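Local coordinates for glycosyl hydrolases family 31 family protein (Aspergillus niger, PDB 6DRU), which catalyses the release of alpha-xylose from the non-reducing terminal glucose of xyloglucan oligosaccharides, at residues S249-I253 and I589-Y593. Residues are numbered along the deposited sequence; the frame is centred on the assembly and turned at random.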
# COMPACT_ATOMS: atom_id res chain seq x y z
N SER A 249 -24.48 16.49 -40.34
CA SER A 249 -23.64 15.38 -39.91
C SER A 249 -24.07 14.04 -40.49
O SER A 249 -23.30 13.08 -40.40
CB SER A 249 -23.62 15.30 -38.38
OG SER A 249 -24.91 15.06 -37.86
N LEU A 250 -25.26 13.95 -41.07
CA LEU A 250 -25.74 12.70 -41.64
C LEU A 250 -25.25 12.46 -43.06
O LEU A 250 -25.61 11.45 -43.66
CB LEU A 250 -27.27 12.66 -41.61
CG LEU A 250 -27.92 12.84 -40.23
CD1 LEU A 250 -29.44 12.88 -40.35
CD2 LEU A 250 -27.48 11.73 -39.29
N GLY A 251 -24.44 13.36 -43.60
CA GLY A 251 -23.96 13.26 -44.97
C GLY A 251 -22.64 12.53 -45.08
O GLY A 251 -22.33 11.62 -44.30
N TYR A 252 -21.84 12.94 -46.06
CA TYR A 252 -20.55 12.34 -46.32
C TYR A 252 -19.45 13.13 -45.61
O TYR A 252 -19.34 14.34 -45.79
CB TYR A 252 -20.28 12.29 -47.82
CG TYR A 252 -18.91 11.76 -48.20
CD1 TYR A 252 -18.61 10.41 -48.09
CD2 TYR A 252 -17.93 12.62 -48.67
CE1 TYR A 252 -17.36 9.93 -48.43
CE2 TYR A 252 -16.68 12.14 -49.02
CZ TYR A 252 -16.40 10.80 -48.90
OH TYR A 252 -15.15 10.33 -49.25
N ILE A 253 -18.66 12.43 -44.80
CA ILE A 253 -17.62 13.04 -43.99
C ILE A 253 -16.27 12.65 -44.58
O ILE A 253 -15.88 11.47 -44.54
CB ILE A 253 -17.73 12.63 -42.52
CG1 ILE A 253 -19.05 13.12 -41.93
CG2 ILE A 253 -16.55 13.18 -41.72
CD1 ILE A 253 -19.45 12.43 -40.65
N ILE A 589 -22.03 7.73 -52.06
CA ILE A 589 -22.16 9.06 -51.48
C ILE A 589 -23.55 9.63 -51.76
O ILE A 589 -24.20 10.19 -50.87
CB ILE A 589 -21.05 9.99 -52.00
CG1 ILE A 589 -19.69 9.54 -51.46
CG2 ILE A 589 -21.33 11.43 -51.61
CD1 ILE A 589 -18.53 10.39 -51.94
N HIS A 590 -24.02 9.49 -53.00
CA HIS A 590 -25.36 9.95 -53.34
C HIS A 590 -26.43 9.14 -52.63
O HIS A 590 -27.44 9.69 -52.17
CB HIS A 590 -25.56 9.91 -54.85
CG HIS A 590 -24.96 11.07 -55.58
ND1 HIS A 590 -23.88 10.94 -56.43
CD2 HIS A 590 -25.29 12.38 -55.58
CE1 HIS A 590 -23.57 12.13 -56.92
NE2 HIS A 590 -24.41 13.02 -56.43
N LEU A 591 -26.24 7.82 -52.54
CA LEU A 591 -27.19 6.98 -51.82
C LEU A 591 -27.30 7.39 -50.36
O LEU A 591 -28.38 7.35 -49.77
CB LEU A 591 -26.80 5.51 -51.94
CG LEU A 591 -27.63 4.51 -51.13
CD1 LEU A 591 -29.09 4.55 -51.56
CD2 LEU A 591 -27.07 3.10 -51.26
N ARG A 592 -26.17 7.79 -49.76
CA ARG A 592 -26.19 8.25 -48.37
C ARG A 592 -27.11 9.45 -48.21
O ARG A 592 -27.91 9.50 -47.27
CB ARG A 592 -24.76 8.58 -47.93
CG ARG A 592 -24.66 9.19 -46.54
CD ARG A 592 -24.94 8.16 -45.46
NE ARG A 592 -24.89 8.74 -44.12
CZ ARG A 592 -25.01 8.04 -43.00
NH1 ARG A 592 -25.18 6.73 -43.05
NH2 ARG A 592 -24.95 8.65 -41.83
N TYR A 593 -27.00 10.43 -49.11
CA TYR A 593 -27.88 11.58 -49.05
C TYR A 593 -29.32 11.21 -49.39
O TYR A 593 -30.26 11.86 -48.91
CB TYR A 593 -27.39 12.69 -49.98
CG TYR A 593 -26.12 13.36 -49.49
CD1 TYR A 593 -26.17 14.29 -48.46
CD2 TYR A 593 -24.89 13.07 -50.07
CE1 TYR A 593 -25.02 14.91 -48.01
CE2 TYR A 593 -23.74 13.68 -49.62
CZ TYR A 593 -23.81 14.60 -48.59
OH TYR A 593 -22.66 15.22 -48.14
O HOH W 1 -22.89 10.70 -41.85
O HOH W 2 -27.33 11.42 -45.42
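In the TIM-barrel domain of this family 31 glycosidase, the entry into barrel strand 252-254 is met by helix 582-594 through R592, Y593 and I589. R592 serves the backbone before the strand: its NE donates to L250 O at 2.8 Å in a bent bond. The donor stands above the carbonyl plane, and the oxygen is tilted from the guanidinium plane. A bend at chi2 (72°) turns the arginine chain toward this carbonyl. The terminal nitrogens are held by carbonyls of the segment leading into strand 554-555: NH1 by T549 O and L551 O, NH2 by P552 O. One water donates to S249 O and G251 O and accepts a weak bond from R592 NH2; a second joins L250 O to R592 O.

Y593 reaches the next peptide. Y252 N donates to Y593 OH at 3.2 Å in a nearly straight bond (172°), and this hydroxyl is also hydrogen-bonded to S280 OG. The ring lies close to the chain, with CE1 3.6 Å from G251 CA.

The apolar part is a CH-pi contact: I589 CD1 sits 3.6 Å from the centroid of the Y252 ring and 7° off its normal, while I589 CG1 approaches Y252 CD1 at 3.6 Å. Y252 sets out toward the helix from its CA and presents one ring face to I589, while its OH bonds Q254 OE1. Strand 252-254 pairs in parallel with 281-284 and 554-555, so the contact joins an outer helix to an inner strand and the chain leading into it, the layering characteristic of a (beta/alpha)8 barrel.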